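Local coordinates for acyl-CoA synthetase (AMP-forming)/AMP-acid ligase II-like protein (Dyadobacter fermentans, PDB 4GS5) that probably activates a medium-chain fatty acid with ATP, by way of an acyl-adenylate, and joins it to coenzyme A, at residues 177-189 against 220-234. Residues are numbered along the deposited sequence; the frame is centred on the assembly and turned at random.
Sequences QSYGMTETVSHVA and ISGAVTNGQTVQTND
Tyr179 and Asp234 tie the Tyr-Gly-Met-Thr-Glu motif of the adenylate-forming (ANL) superfamily to the strand 230-238, whose Thr-Asn-Asp sequence probably corresponds to the family's Thr-Gly-Asp motif. In relatives both motifs border the adenylate site, and the same is probable here. The phenol OH donates to Asp234 OD2 over 2.6 Å, reaching the lone pair that faces away from OD1. Ring and carboxylate come from opposite directions with planes 61° apart, and OD2 lies at the ring edge. With CG anti to the backbone N (chi1 172°), the tyrosine side chain extends to Asp234, and its OH also meets Thr232 CG2 at 3.6 Å. A phenylalanine here would probably keep the ring but leave Asp234 OD2 without its hydroxyl donor, with the carboxylate held at OD1 by a weak hydrogen bond from Trp245 NE1.

The tight part is apolar. The bent chain of selenomethionine Met181 brings SE to Ile220 CD1, tip to tip at 4.2 Å, while SE passes Val230 CG1 at 4.0 Å. Deeper in, Thr184 CG2 touches both Thr225 CG2 and Ile220 CG1, each at 3.8 Å; it lies side by side with Thr225 but crosses Ile220 at about a right angle.

Contact is looser at exposed Glu183. Its carboxylate meets Val230 through OE2 to CG1 at 3.7 Å, and OE1 has a weakly bound water that bridges, again weakly, to Thr229 O. On the buried flank, near helix 59-72, Val224 O accepts from Gln61 NE2 and also touches Val185 CG2 at 3.5 Å.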
ATOM      1  N   GLN A 177      -7.354  -5.363   4.261  1.00 18.38           N
ATOM      2  CA  GLN A 177      -6.333  -4.327   4.145  1.00 16.55           C
ATOM      3  C   GLN A 177      -6.665  -3.407   2.974  1.00 23.58           C
ATOM      4  O   GLN A 177      -7.076  -3.876   1.915  1.00 21.94           O
ATOM      5  CB  GLN A 177      -4.911  -4.914   4.003  1.00 18.61           C
ATOM      6  CG  GLN A 177      -3.820  -3.815   4.050  1.00 21.78           C
ATOM      7  CD  GLN A 177      -2.448  -4.335   4.447  1.00 34.17           C
ATOM      8  OE1 GLN A 177      -2.110  -5.480   4.179  1.00 33.56           O
ATOM      9  NE2 GLN A 177      -1.663  -3.492   5.117  1.00 38.47           N
ATOM     10  N   SER A 178      -6.507  -2.103   3.185  1.00 21.65           N
ATOM     11  CA  SER A 178      -6.833  -1.089   2.178  1.00 23.61           C
ATOM     12  C   SER A 178      -5.735  -0.924   1.137  1.00 22.76           C
ATOM     13  O   SER A 178      -4.546  -1.095   1.434  1.00 22.72           O
ATOM     14  CB  SER A 178      -6.990   0.280   2.852  1.00 27.67           C
ATOM     15  OG  SER A 178      -8.065   0.266   3.768  1.00 36.93           O
ATOM     16  N   TYR A 179      -6.135  -0.574  -0.076  1.00 22.10           N
ATOM     17  CA  TYR A 179      -5.217   0.032  -1.035  1.00 22.74           C
ATOM     18  C   TYR A 179      -5.764   1.422  -1.328  1.00 24.18           C
ATOM     19  O   TYR A 179      -6.937   1.563  -1.660  1.00 22.39           O
ATOM     20  CB  TYR A 179      -5.156  -0.781  -2.331  1.00 21.44           C
ATOM     21  CG  TYR A 179      -4.367  -0.106  -3.446  1.00 21.31           C
ATOM     22  CD1 TYR A 179      -3.000  -0.305  -3.576  1.00 24.56           C
ATOM     23  CD2 TYR A 179      -5.005   0.706  -4.389  1.00 20.16           C
ATOM     24  CE1 TYR A 179      -2.276   0.300  -4.615  1.00 25.40           C
ATOM     25  CE2 TYR A 179      -4.298   1.309  -5.420  1.00 24.90           C
ATOM     26  CZ  TYR A 179      -2.938   1.100  -5.531  1.00 28.10           C
ATOM     27  OH  TYR A 179      -2.239   1.697  -6.559  1.00 26.45           O
ATOM     28  N   GLY A 180      -4.935   2.447  -1.174  1.00 25.92           N
ATOM     29  CA  GLY A 180      -5.378   3.807  -1.417  1.00 28.51           C
ATOM     30  C   GLY A 180      -4.216   4.772  -1.360  1.00 30.19           C
ATOM     31  O   GLY A 180      -3.054   4.363  -1.268  1.00 28.34           O
HETATM   32  N   MSE A 181      -4.528   6.062  -1.450  1.00 30.69           N
HETATM   33  CA  MSE A 181      -3.523   7.104  -1.372  1.00 33.07           C
HETATM   34  C   MSE A 181      -4.243   8.406  -0.989  1.00 34.70           C
HETATM   35  O   MSE A 181      -5.470   8.480  -1.063  1.00 33.40           O
HETATM   36  CB  MSE A 181      -2.854   7.247  -2.730  1.00 35.63           C
HETATM   37  CG  MSE A 181      -3.826   7.682  -3.823  1.00 37.72           C
HETATM   38 SE   MSE A 181      -3.600   6.730  -5.527  0.56 38.76          SE
HETATM   39  CE  MSE A 181      -3.884   4.900  -4.923  1.00 46.44           C
ATOM     40  N   THR A 182      -3.496   9.431  -0.596  1.00 36.75           N
ATOM     41  CA  THR A 182      -4.128  10.689  -0.211  1.00 39.93           C
ATOM     42  C   THR A 182      -4.948  11.264  -1.371  1.00 36.97           C
ATOM     43  O   THR A 182      -6.027  11.822  -1.148  1.00 35.78           O
ATOM     44  CB  THR A 182      -3.112  11.742   0.315  1.00 50.11           C
ATOM     45  OG1 THR A 182      -2.511  12.426  -0.788  1.00 58.25           O
ATOM     46  CG2 THR A 182      -2.030  11.086   1.138  1.00 46.65           C
ATOM     47  N   GLU A 183      -4.441  11.133  -2.605  1.00 33.73           N
ATOM     48  CA  GLU A 183      -5.166  11.626  -3.789  1.00 37.92           C
ATOM     49  C   GLU A 183      -6.533  10.962  -4.004  1.00 34.22           C
ATOM     50  O   GLU A 183      -7.355  11.444  -4.779  1.00 35.96           O
ATOM     51  CB  GLU A 183      -4.315  11.497  -5.058  1.00 47.07           C
ATOM     52  CG  GLU A 183      -3.421  12.696  -5.347  1.00 59.89           C
ATOM     53  CD  GLU A 183      -3.041  12.801  -6.821  1.00 72.68           C
ATOM     54  OE1 GLU A 183      -3.579  13.691  -7.522  1.00 78.66           O
ATOM     55  OE2 GLU A 183      -2.205  11.995  -7.282  1.00 76.26           O
ATOM     56  N   THR A 184      -6.774   9.848  -3.330  1.00 33.46           N
ATOM     57  CA  THR A 184      -8.081   9.200  -3.419  1.00 38.25           C
ATOM     58  C   THR A 184      -8.823   9.340  -2.095  1.00 38.68           C
ATOM     59  O   THR A 184      -9.810   8.641  -1.844  1.00 37.88           O
ATOM     60  CB  THR A 184      -7.984   7.701  -3.879  1.00 31.60           C
ATOM     61  OG1 THR A 184      -7.194   6.938  -2.957  1.00 32.42           O
ATOM     62  CG2 THR A 184      -7.368   7.603  -5.289  1.00 31.95           C
ATOM     63  N   VAL A 185      -8.342  10.288  -1.287  1.00 38.77           N
ATOM     64  CA  VAL A 185      -8.789  10.524   0.086  1.00 41.68           C
ATOM     65  C   VAL A 185      -8.403   9.364   0.996  1.00 47.56           C
ATOM     66  O   VAL A 185      -7.568   9.518   1.896  1.00 51.42           O
ATOM     67  CB  VAL A 185     -10.305  10.783   0.182  1.00 42.60           C
ATOM     68  CG1 VAL A 185     -10.667  11.233   1.592  1.00 40.41           C
ATOM     69  CG2 VAL A 185     -10.720  11.825  -0.830  1.00 42.65           C
ATOM     70  N   SER A 186      -9.015   8.212   0.741  1.00 43.14           N
ATOM     71  CA  SER A 186      -8.756   6.989   1.488  1.00 41.91           C
ATOM     72  C   SER A 186      -8.654   5.810   0.505  1.00 36.84           C
ATOM     73  O   SER A 186      -8.082   5.926  -0.583  1.00 34.08           O
ATOM     74  CB  SER A 186      -9.895   6.749   2.489  1.00 46.05           C
ATOM     75  OG  SER A 186      -9.487   5.930   3.571  1.00 49.42           O
ATOM     76  N   HIS A 187      -9.240   4.680   0.869  1.00 35.23           N
ATOM     77  CA  HIS A 187      -9.086   3.477   0.064  1.00 35.38           C
ATOM     78  C   HIS A 187      -9.912   3.502  -1.242  1.00 36.41           C
ATOM     79  O   HIS A 187     -10.954   4.171  -1.319  1.00 33.96           O
ATOM     80  CB  HIS A 187      -9.389   2.232   0.923  1.00 41.48           C
ATOM     81  CG  HIS A 187     -10.749   2.239   1.567  1.00 50.76           C
ATOM     82  ND1 HIS A 187     -11.121   1.329   2.531  1.00 51.97           N
ATOM     83  CD2 HIS A 187     -11.827   3.035   1.366  1.00 50.61           C
ATOM     84  CE1 HIS A 187     -12.373   1.555   2.893  1.00 42.73           C
ATOM     85  NE2 HIS A 187     -12.820   2.590   2.207  1.00 51.29           N
ATOM     86  N   VAL A 188      -9.430   2.801  -2.272  1.00 29.57           N
ATOM     87  CA  VAL A 188     -10.202   2.572  -3.495  1.00 29.06           C
ATOM     88  C   VAL A 188     -10.380   1.075  -3.742  1.00 27.03           C
ATOM     89  O   VAL A 188     -11.093   0.665  -4.671  1.00 26.13           O
ATOM     90  CB  VAL A 188      -9.541   3.207  -4.734  1.00 31.02           C
ATOM     91  CG1 VAL A 188      -9.398   4.705  -4.539  1.00 25.81           C
ATOM     92  CG2 VAL A 188      -8.177   2.550  -5.033  1.00 30.49           C
ATOM     93  N   ALA A 189      -9.734   0.262  -2.906  1.00 23.83           N
ATOM     94  CA  ALA A 189      -9.827  -1.196  -3.041  1.00 22.99           C
ATOM     95  C   ALA A 189      -9.489  -1.897  -1.728  1.00 23.23           C
ATOM     96  O   ALA A 189      -8.838  -1.312  -0.876  1.00 27.40           O
ATOM     97  CB  ALA A 189      -8.920  -1.702  -4.173  1.00 20.99           C
ATOM     98  N   ILE A 220      -6.976   5.266 -11.461  1.00 33.50           N
ATOM     99  CA  ILE A 220      -8.318   5.219 -10.905  1.00 31.14           C
ATOM    100  C   ILE A 220      -8.970   6.594 -10.918  1.00 32.52           C
ATOM    101  O   ILE A 220      -8.285   7.629 -10.952  1.00 34.09           O
ATOM    102  CB  ILE A 220      -8.354   4.622  -9.457  1.00 30.06           C
ATOM    103  CG1 ILE A 220      -7.548   5.476  -8.487  1.00 34.11           C
ATOM    104  CG2 ILE A 220      -7.855   3.149  -9.438  1.00 26.37           C
ATOM    105  CD1 ILE A 220      -6.040   5.236  -8.543  1.00 35.12           C
ATOM    106  N   SER A 221     -10.300   6.598 -10.906  1.00 33.39           N
ATOM    107  CA  SER A 221     -11.067   7.829 -10.850  1.00 42.77           C
ATOM    108  C   SER A 221     -12.436   7.530 -10.246  1.00 42.69           C
ATOM    109  O   SER A 221     -12.902   6.391 -10.293  1.00 38.60           O
ATOM    110  CB  SER A 221     -11.210   8.467 -12.240  1.00 53.47           C
ATOM    111  OG  SER A 221     -12.091   7.722 -13.063  1.00 59.73           O
ATOM    112  N   GLY A 222     -13.065   8.558  -9.679  1.00 43.44           N
ATOM    113  CA  GLY A 222     -14.365   8.435  -9.034  1.00 43.69           C
ATOM    114  C   GLY A 222     -14.764   9.740  -8.355  1.00 42.26           C
ATOM    115  O   GLY A 222     -14.028  10.725  -8.422  1.00 41.14           O
ATOM    116  N   ALA A 223     -15.924   9.757  -7.705  1.00 36.90           N
ATOM    117  CA  ALA A 223     -16.290  10.903  -6.893  1.00 44.29           C
ATOM    118  C   ALA A 223     -15.182  11.193  -5.876  1.00 44.79           C
ATOM    119  O   ALA A 223     -14.921  12.355  -5.573  1.00 40.89           O
ATOM    120  CB  ALA A 223     -17.626  10.691  -6.202  1.00 42.91           C
ATOM    121  N   VAL A 224     -14.504  10.162  -5.371  1.00 40.25           N
ATOM    122  CA  VAL A 224     -13.436  10.429  -4.396  1.00 43.16           C
ATOM    123  C   VAL A 224     -12.257  11.211  -4.973  1.00 44.26           C
ATOM    124  O   VAL A 224     -11.485  11.807  -4.224  1.00 51.40           O
ATOM    125  CB  VAL A 224     -12.916   9.166  -3.657  1.00 40.83           C
ATOM    126  CG1 VAL A 224     -13.987   8.603  -2.729  1.00 44.21           C
ATOM    127  CG2 VAL A 224     -12.386   8.115  -4.631  1.00 36.75           C
ATOM    128  N   THR A 225     -12.120  11.220  -6.295  1.00 40.70           N
ATOM    129  CA  THR A 225     -11.082  12.020  -6.950  1.00 42.66           C
ATOM    130  C   THR A 225     -11.605  13.264  -7.674  1.00 44.16           C
ATOM    131  O   THR A 225     -10.890  13.867  -8.481  1.00 47.25           O
ATOM    132  CB  THR A 225     -10.258  11.182  -7.958  1.00 39.28           C
ATOM    133  OG1 THR A 225     -11.097  10.755  -9.045  1.00 37.19           O
ATOM    134  CG2 THR A 225      -9.633   9.970  -7.276  1.00 38.08           C
ATOM    135  N   ASN A 226     -12.843  13.656  -7.387  1.00 42.52           N
ATOM    136  CA  ASN A 226     -13.477  14.755  -8.103  1.00 55.19           C
ATOM    137  C   ASN A 226     -13.534  14.465  -9.602  1.00 53.94           C
ATOM    138  O   ASN A 226     -13.438  15.369 -10.437  1.00 53.72           O
ATOM    139  CB  ASN A 226     -12.749  16.076  -7.816  1.00 64.50           C
ATOM    140  CG  ASN A 226     -12.423  16.246  -6.338  1.00 66.30           C
ATOM    141  OD1 ASN A 226     -13.299  16.117  -5.479  1.00 64.16           O
ATOM    142  ND2 ASN A 226     -11.152  16.510  -6.034  1.00 68.33           N
ATOM    143  N   GLY A 227     -13.680  13.182  -9.922  1.00 50.73           N
ATOM    144  CA  GLY A 227     -13.837  12.729 -11.293  1.00 53.79           C
ATOM    145  C   GLY A 227     -12.575  12.799 -12.133  1.00 53.05           C
ATOM    146  O   GLY A 227     -12.598  12.467 -13.315  1.00 54.99           O
ATOM    147  N   GLN A 228     -11.475  13.235 -11.530  1.00 48.85           N
ATOM    148  CA  GLN A 228     -10.207  13.307 -12.239  1.00 52.82           C
ATOM    149  C   GLN A 228      -9.469  11.984 -12.087  1.00 50.57           C
ATOM    150  O   GLN A 228      -9.449  11.395 -11.004  1.00 49.59           O
ATOM    151  CB  GLN A 228      -9.351  14.452 -11.709  1.00 59.73           C
ATOM    152  CG  GLN A 228      -9.718  15.817 -12.259  1.00 69.42           C
ATOM    153  CD  GLN A 228      -8.543  16.769 -12.204  1.00 80.53           C
ATOM    154  OE1 GLN A 228      -7.559  16.513 -11.505  1.00 82.22           O
ATOM    155  NE2 GLN A 228      -8.631  17.869 -12.945  1.00 88.83           N
ATOM    156  N   THR A 229      -8.870  11.500 -13.164  1.00 49.28           N
ATOM    157  CA  THR A 229      -8.205  10.209 -13.073  1.00 51.32           C
ATOM    158  C   THR A 229      -6.816  10.382 -12.464  1.00 46.34           C
ATOM    159  O   THR A 229      -6.095  11.329 -12.782  1.00 45.88           O
ATOM    160  CB  THR A 229      -8.140   9.467 -14.424  1.00 56.23           C
ATOM    161  OG1 THR A 229      -6.994   9.903 -15.155  1.00 67.02           O
ATOM    162  CG2 THR A 229      -9.398   9.729 -15.241  1.00 51.54           C
ATOM    163  N   VAL A 230      -6.475   9.474 -11.560  1.00 38.30           N
ATOM    164  CA  VAL A 230      -5.196   9.485 -10.883  1.00 36.39           C
ATOM    165  C   VAL A 230      -4.370   8.339 -11.445  1.00 34.32           C
ATOM    166  O   VAL A 230      -4.808   7.188 -11.430  1.00 32.02           O
ATOM    167  CB  VAL A 230      -5.385   9.299  -9.364  1.00 39.12           C
ATOM    168  CG1 VAL A 230      -4.043   9.089  -8.672  1.00 42.86           C
ATOM    169  CG2 VAL A 230      -6.118  10.493  -8.777  1.00 38.49           C
ATOM    170  N   GLN A 231      -3.185   8.656 -11.952  1.00 35.94           N
ATOM    171  CA  GLN A 231      -2.308   7.656 -12.552  1.00 37.90           C
ATOM    172  C   GLN A 231      -1.261   7.231 -11.534  1.00 39.06           C
ATOM    173  O   GLN A 231      -0.475   8.064 -11.084  1.00 41.41           O
ATOM    174  CB  GLN A 231      -1.616   8.242 -13.790  1.00 43.75           C
ATOM    175  CG  GLN A 231      -0.700   7.243 -14.499  1.00 43.07           C
ATOM    176  CD  GLN A 231      -1.458   6.027 -15.004  1.00 39.06           C
ATOM    177  OE1 GLN A 231      -2.257   6.131 -15.931  1.00 40.14           O
ATOM    178  NE2 GLN A 231      -1.224   4.875 -14.384  1.00 30.64           N
ATOM    179  N   THR A 232      -1.255   5.952 -11.149  1.00 35.64           N
ATOM    180  CA  THR A 232      -0.236   5.462 -10.219  1.00 35.61           C
ATOM    181  C   THR A 232       0.986   5.032 -11.007  1.00 36.74           C
ATOM    182  O   THR A 232       0.973   5.049 -12.240  1.00 36.84           O
ATOM    183  CB  THR A 232      -0.712   4.254  -9.399  1.00 33.40           C
ATOM    184  OG1 THR A 232      -0.842   3.102 -10.255  1.00 29.95           O
ATOM    185  CG2 THR A 232      -2.045   4.551  -8.726  1.00 33.67           C
ATOM    186  N   ASN A 233       2.046   4.656 -10.298  1.00 30.21           N
ATOM    187  CA  ASN A 233       3.177   4.000 -10.945  1.00 32.22           C
ATOM    188  C   ASN A 233       3.224   2.539 -10.486  1.00 33.22           C
ATOM    189  O   ASN A 233       4.281   1.904 -10.513  1.00 39.08           O
ATOM    190  CB  ASN A 233       4.497   4.725 -10.643  1.00 32.88           C
ATOM    191  CG  ASN A 233       4.535   6.149 -11.201  1.00 38.30           C
ATOM    192  OD1 ASN A 233       4.220   6.377 -12.368  1.00 39.85           O
ATOM    193  ND2 ASN A 233       4.936   7.113 -10.363  1.00 36.39           N
ATOM    194  N   ASP A 234       2.073   2.016 -10.057  1.00 27.19           N
ATOM    195  CA  ASP A 234       1.960   0.599  -9.709  1.00 29.10           C
ATOM    196  C   ASP A 234       1.614  -0.274 -10.914  1.00 30.40           C
ATOM    197  O   ASP A 234       0.506  -0.202 -11.443  1.00 28.07           O
ATOM    198  CB  ASP A 234       0.900   0.373  -8.622  1.00 29.48           C
ATOM    199  CG  ASP A 234       1.294   0.967  -7.276  1.00 31.78           C
ATOM    200  OD1 ASP A 234       2.501   1.018  -6.962  1.00 34.26           O
ATOM    201  OD2 ASP A 234       0.390   1.384  -6.536  1.00 30.38           O
TER
HETATM  202  O   HOH W   1      -4.470  13.617 -10.774  1.00 52.15           O